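Local coordinates for protein HpcE (Thermus thermophilus, PDB 1WZO) that probably isomerises 2-hydroxyhepta-2,4-diene-1,7-dioate during homoprotocatechuate breakdown, as a bacterial member of the fumarylacetoacetate hydrolase family, at residues E178-E182 against P216-Q221; V222-M228 against E239-E244. All blocks are in the same frame, centred on the assembly; numbering follows the deposited sequence.

Contact 1 (E178-E182 against P216-Q221); sequences ELRQE and PKGISQ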
loop_
_atom_site.group_PDB
_atom_site.type_symbol
_atom_site.label_atom_id
_atom_site.label_comp_id
_atom_site.label_asym_id
_atom_site.label_seq_id
_atom_site.Cartn_x
_atom_site.Cartn_y
_atom_site.Cartn_z
ATOM N N GLU B 178 25.122 -7.200 -29.723
ATOM C CA GLU B 178 25.131 -6.595 -31.048
ATOM C C GLU B 178 24.047 -5.538 -31.225
ATOM O O GLU B 178 22.872 -5.782 -30.945
ATOM C CB GLU B 178 24.985 -7.672 -32.125
ATOM C CG GLU B 178 25.057 -7.124 -33.546
ATOM C CD GLU B 178 25.303 -8.206 -34.585
ATOM O OE1 GLU B 178 25.264 -7.888 -35.794
ATOM O OE2 GLU B 178 25.542 -9.371 -34.196
ATOM N N LEU B 179 24.455 -4.363 -31.697
ATOM C CA LEU B 179 23.534 -3.258 -31.920
ATOM C C LEU B 179 22.471 -3.655 -32.935
ATOM O O LEU B 179 22.781 -3.999 -34.075
ATOM C CB LEU B 179 24.291 -2.028 -32.421
ATOM C CG LEU B 179 23.470 -0.759 -32.662
ATOM C CD1 LEU B 179 22.861 -0.274 -31.356
ATOM C CD2 LEU B 179 24.367 0.314 -33.260
ATOM N N ARG B 180 21.214 -3.608 -32.510
ATOM C CA ARG B 180 20.098 -3.970 -33.372
ATOM C C ARG B 180 19.368 -2.760 -33.930
ATOM O O ARG B 180 18.864 -2.790 -35.054
ATOM C CB ARG B 180 19.082 -4.812 -32.595
ATOM C CG ARG B 180 19.450 -6.261 -32.380
ATOM C CD ARG B 180 19.421 -7.047 -33.682
ATOM N NE ARG B 180 19.292 -8.479 -33.423
ATOM C CZ ARG B 180 18.150 -9.082 -33.101
ATOM N NH1 ARG B 180 17.025 -8.379 -33.005
ATOM N NH2 ARG B 180 18.134 -10.387 -32.862
ATOM N N GLN B 181 19.316 -1.688 -33.149
ATOM C CA GLN B 181 18.566 -0.522 -33.573
ATOM C C GLN B 181 18.963 0.784 -32.904
ATOM O O GLN B 181 19.434 0.802 -31.767
ATOM C CB GLN B 181 17.082 -0.816 -33.318
ATOM C CG GLN B 181 16.133 0.353 -33.387
ATOM C CD GLN B 181 14.709 -0.065 -33.042
ATOM O OE1 GLN B 181 14.488 -0.848 -32.113
ATOM N NE2 GLN B 181 13.741 0.458 -33.782
ATOM N N GLU B 182 18.763 1.876 -33.632
ATOM C CA GLU B 182 19.051 3.217 -33.142
ATOM C C GLU B 182 17.871 4.121 -33.475
ATOM O O GLU B 182 17.369 4.116 -34.596
ATOM C CB GLU B 182 20.317 3.787 -33.791
ATOM C CG GLU B 182 21.613 3.166 -33.302
ATOM C CD GLU B 182 22.838 3.907 -33.814
ATOM O OE1 GLU B 182 23.015 3.985 -35.048
ATOM O OE2 GLU B 182 23.622 4.412 -32.981
ATOM N N PRO B 216 10.253 3.242 -32.408
ATOM C CA PRO B 216 10.266 3.198 -33.876
ATOM C C PRO B 216 10.420 1.743 -34.322
ATOM O O PRO B 216 10.987 0.932 -33.593
ATOM C CB PRO B 216 11.485 4.042 -34.230
ATOM C CG PRO B 216 12.418 3.755 -33.094
ATOM C CD PRO B 216 11.502 3.823 -31.888
ATOM N N LYS B 217 9.896 1.404 -35.495
ATOM C CA LYS B 217 10.023 0.037 -35.995
ATOM C C LYS B 217 11.493 -0.263 -36.254
ATOM O O LYS B 217 12.266 0.633 -36.593
ATOM C CB LYS B 217 9.249 -0.150 -37.303
ATOM C CG LYS B 217 7.735 -0.162 -37.170
ATOM C CD LYS B 217 7.091 -0.461 -38.523
ATOM C CE LYS B 217 5.573 -0.395 -38.459
ATOM N NZ LYS B 217 4.946 -0.635 -39.794
ATOM N N GLY B 218 11.871 -1.527 -36.095
ATOM C CA GLY B 218 13.244 -1.930 -36.327
ATOM C C GLY B 218 13.364 -3.440 -36.314
ATOM O O GLY B 218 12.358 -4.138 -36.237
ATOM N N ILE B 219 14.590 -3.949 -36.401
ATOM C CA ILE B 219 14.821 -5.391 -36.374
ATOM C C ILE B 219 14.833 -5.759 -34.896
ATOM O O ILE B 219 15.892 -5.878 -34.275
ATOM C CB ILE B 219 16.178 -5.739 -37.025
ATOM C CG1 ILE B 219 16.260 -5.094 -38.413
ATOM C CG2 ILE B 219 16.340 -7.252 -37.138
ATOM C CD1 ILE B 219 15.144 -5.517 -39.358
ATOM N N SER B 220 13.639 -5.955 -34.344
ATOM C CA SER B 220 13.484 -6.229 -32.921
ATOM C C SER B 220 13.054 -7.622 -32.459
ATOM O O SER B 220 12.684 -7.794 -31.294
ATOM C CB SER B 220 12.512 -5.202 -32.348
ATOM O OG SER B 220 11.317 -5.187 -33.114
ATOM N N GLN B 221 13.097 -8.615 -33.340
ATOM C CA GLN B 221 12.687 -9.953 -32.938
ATOM C C GLN B 221 13.721 -10.598 -32.020
ATOM O O GLN B 221 14.927 -10.512 -32.259
ATOM C CB GLN B 221 12.439 -10.835 -34.164
ATOM C CG GLN B 221 12.172 -12.294 -33.824
ATOM C CD GLN B 221 11.518 -13.052 -34.964
ATOM O OE1 GLN B 221 11.740 -12.745 -36.136
ATOM N NE2 GLN B 221 10.715 -14.055 -34.625
HETATM O O HOH W 1 16.399 -1.689 -36.210
#
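R180 and Q181, neighbours on one strand, both reach across to P216-Q221, and both give N-H groups to backbone carbonyls there. The guanidinium of R180 comes end-on to Q221 O: NH1 lies 3.1 Å and NH2 3.3 Å from that one oxygen, which sits within 1° of the guanidinium plane. NH2 approaches almost straight along the Q221 C=O direction, whereas NH1 is tilted from the carbonyl plane. R180 NH1 also donates to I219 O at 3.0 Å, but here the donor stands 45° above the carbonyl plane and the N-H...O angle is only 139°. NH1 is thus held by two carbonyls and NH2 by one of them, which should limit rotation of the group. The arginine chain is bent at chi2, which brings R180 CD beside I219 O.

That two consecutive side chains face the same segment follows from a classic beta bulge: R180 and Q181 both lie opposite A173 of the adjoining strand 170-175, and a regular strand would send them to opposite faces. Q181 then runs out with its CG anti to the backbone N and its chain extended beyond. Q181 NE2 donates to P216 O at 2.8 Å; the acceptor lies near the amide plane, although NE2 itself stands well above the plane of the P216 carbonyl. The same Q181 NE2 passes 3.6 Å from P216 CG and 3.5 Å from G218 CA. At the other end of this buried amide, Q181 OE1 accepts a hydrogen bond from Y96 OH. Between the two backbones a water donates to R180 O and accepts from I219 N, each at 2.9 Å, where I219 centres an inverse gamma turn.

Contact 2 (V222-M228 against E239-E244); sequences VRPGDVM and ENPIEE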
loop_
_atom_site.group_PDB
_atom_site.type_symbol
_atom_site.label_atom_id
_atom_site.label_comp_id
_atom_site.label_asym_id
_atom_site.label_seq_id
_atom_site.Cartn_x
_atom_site.Cartn_y
_atom_site.Cartn_z
ATOM N N VAL B 222 13.237 -11.238 -30.959
ATOM C CA VAL B 222 14.119 -11.886 -30.002
ATOM C C VAL B 222 13.709 -13.334 -29.773
ATOM O O VAL B 222 12.573 -13.715 -30.039
ATOM C CB VAL B 222 14.123 -11.127 -28.662
ATOM C CG1 VAL B 222 14.774 -9.763 -28.846
ATOM C CG2 VAL B 222 12.698 -10.963 -28.150
ATOM N N ARG B 223 14.644 -14.140 -29.283
ATOM C CA ARG B 223 14.376 -15.551 -29.047
ATOM C C ARG B 223 14.950 -16.033 -27.719
ATOM O O ARG B 223 15.770 -15.353 -27.098
ATOM C CB ARG B 223 14.963 -16.374 -30.195
ATOM C CG ARG B 223 14.469 -15.944 -31.566
ATOM C CD ARG B 223 15.122 -16.762 -32.666
ATOM N NE ARG B 223 14.648 -16.372 -33.991
ATOM C CZ ARG B 223 14.861 -15.182 -34.547
ATOM N NH1 ARG B 223 15.546 -14.250 -33.895
ATOM N NH2 ARG B 223 14.383 -14.924 -35.758
ATOM N N PRO B 224 14.517 -17.217 -27.257
ATOM C CA PRO B 224 15.020 -17.759 -25.993
ATOM C C PRO B 224 16.546 -17.781 -26.004
ATOM O O PRO B 224 17.154 -18.175 -26.997
ATOM C CB PRO B 224 14.425 -19.164 -25.961
ATOM C CG PRO B 224 13.117 -18.980 -26.663
ATOM C CD PRO B 224 13.505 -18.114 -27.845
ATOM N N GLY B 225 17.157 -17.350 -24.906
ATOM C CA GLY B 225 18.606 -17.340 -24.832
ATOM C C GLY B 225 19.225 -15.984 -25.112
ATOM O O GLY B 225 20.349 -15.714 -24.686
ATOM N N ASP B 226 18.507 -15.123 -25.826
ATOM C CA ASP B 226 19.032 -13.796 -26.132
ATOM C C ASP B 226 19.120 -12.932 -24.887
ATOM O O ASP B 226 18.345 -13.101 -23.943
ATOM C CB ASP B 226 18.149 -13.071 -27.152
ATOM C CG ASP B 226 18.213 -13.687 -28.530
ATOM O OD1 ASP B 226 19.199 -14.404 -28.814
ATOM O OD2 ASP B 226 17.283 -13.441 -29.333
ATOM N N VAL B 227 20.073 -12.004 -24.895
ATOM C CA VAL B 227 20.263 -11.069 -23.798
ATOM C C VAL B 227 19.987 -9.687 -24.372
ATOM O O VAL B 227 20.725 -9.197 -25.230
ATOM C CB VAL B 227 21.704 -11.127 -23.238
ATOM C CG1 VAL B 227 21.883 -10.084 -22.144
ATOM C CG2 VAL B 227 21.984 -12.518 -22.681
ATOM N N MET B 228 18.905 -9.068 -23.918
ATOM C CA MET B 228 18.533 -7.752 -24.410
ATOM C C MET B 228 19.116 -6.648 -23.546
ATOM O O MET B 228 19.015 -6.686 -22.316
ATOM C CB MET B 228 17.007 -7.619 -24.448
ATOM C CG MET B 228 16.314 -8.673 -25.295
ATOM S SD MET B 228 14.510 -8.604 -25.144
ATOM C CE MET B 228 14.328 -9.102 -23.440
ATOM N N GLU B 239 19.267 -4.372 -18.909
ATOM C CA GLU B 239 19.582 -5.658 -19.509
ATOM C C GLU B 239 18.777 -6.838 -18.977
ATOM O O GLU B 239 18.668 -7.038 -17.763
ATOM C CB GLU B 239 21.073 -5.934 -19.334
ATOM C CG GLU B 239 21.514 -7.305 -19.790
ATOM C CD GLU B 239 22.989 -7.527 -19.552
ATOM O OE1 GLU B 239 23.799 -7.036 -20.364
ATOM O OE2 GLU B 239 23.334 -8.179 -18.545
ATOM N N ASN B 240 18.224 -7.623 -19.899
ATOM C CA ASN B 240 17.438 -8.791 -19.521
ATOM C C ASN B 240 17.585 -9.970 -20.465
ATOM O O ASN B 240 17.464 -9.831 -21.687
ATOM C CB ASN B 240 15.942 -8.459 -19.435
ATOM C CG ASN B 240 15.647 -7.310 -18.509
ATOM O OD1 ASN B 240 15.647 -6.155 -18.920
ATOM N ND2 ASN B 240 15.402 -7.620 -17.244
ATOM N N PRO B 241 17.865 -11.153 -19.907
ATOM C CA PRO B 241 18.004 -12.348 -20.733
ATOM C C PRO B 241 16.600 -12.935 -20.898
ATOM O O PRO B 241 15.679 -12.570 -20.156
ATOM C CB PRO B 241 18.925 -13.233 -19.906
ATOM C CG PRO B 241 18.556 -12.880 -18.500
ATOM C CD PRO B 241 18.401 -11.377 -18.551
ATOM N N ILE B 242 16.442 -13.828 -21.867
ATOM C CA ILE B 242 15.157 -14.462 -22.138
ATOM C C ILE B 242 15.261 -15.974 -21.964
ATOM O O ILE B 242 16.236 -16.590 -22.395
ATOM C CB ILE B 242 14.705 -14.189 -23.578
ATOM C CG1 ILE B 242 14.679 -12.684 -23.837
ATOM C CG2 ILE B 242 13.339 -14.815 -23.820
ATOM C CD1 ILE B 242 14.419 -12.326 -25.279
ATOM N N GLU B 243 14.255 -16.560 -21.322
ATOM C CA GLU B 243 14.203 -17.999 -21.092
ATOM C C GLU B 243 12.813 -18.481 -21.489
ATOM O O GLU B 243 11.858 -17.702 -21.494
ATOM C CB GLU B 243 14.440 -18.326 -19.612
ATOM C CG GLU B 243 15.887 -18.335 -19.154
ATOM C CD GLU B 243 16.009 -18.611 -17.665
ATOM O OE1 GLU B 243 15.071 -19.213 -17.099
ATOM O OE2 GLU B 243 17.040 -18.241 -17.058
ATOM N N GLU B 244 12.698 -19.758 -21.825
ATOM C CA GLU B 244 11.406 -20.313 -22.198
ATOM C C GLU B 244 10.605 -20.602 -20.938
ATOM O O GLU B 244 11.175 -20.853 -19.875
ATOM C CB GLU B 244 11.582 -21.604 -22.991
ATOM C CG GLU B 244 12.281 -21.419 -24.316
ATOM C CD GLU B 244 11.625 -22.215 -25.418
ATOM O OE1 GLU B 244 10.442 -21.939 -25.719
ATOM O OE2 GLU B 244 12.287 -23.115 -25.978
#
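I242 CD1 fits against V222, 3.6 Å from its CB, while M228 CE comes equally near I242 CG1; both side chains cross the isoleucine at about a right angle. The setting is the beta hairpin of strands 227-232 and 237-244, with V222-D226 leading into its first strand. A bend at chi3 (-67°) turns the M228 methyl back to I242, and Y96 of strand 94-104 touches both V222 and M228.

V227 and P241 form a non-hydrogen-bonded antiparallel pair with a CA-CA separation of 4.0 Å, and V227 CG1 crosses the aliphatic part of E239 at a slant, 3.7 Å from its CG; the carboxylate of this glutamate makes a salt bridge to K82. M228 and N240 form the hydrogen-bonded pair, joined by reciprocal backbone bonds. I242 N continues the pairing to D226 O, and G225 N donates to I242 O at 2.8 Å.

Toward the C-terminal end, P224 CG rests 3.5 Å from E244 CG. The type II turn R223-D226 carries G225 at its third position, with phi 99°. It is braced by R223 N, which donates to D226 OD2 at 2.7 Å from above the carboxylate plane.

Overall arrangement
Followed from the N terminus, the chain lays down strand 178-184, passes through helix 192-200 and strand 210-212, and returns at 216-221, where contact 1 closes a connection of 33 residues. V222 follows directly, so contact 2 opens where contact 1 ends; its closure at 239-244 spans only the ten residues around the hairpin tip. The two are therefore in series, neither nested nor crossed, with centres about 15 Å apart. Both involve the five-strand mixed sheet: contact 1 joins strand 178-184, at one edge of that sheet within this chain, to the loop before strand 221-222, and contact 2 pairs strands 227-232 and 237-244. Strand 94-104, in the other group of strands, adjoins both.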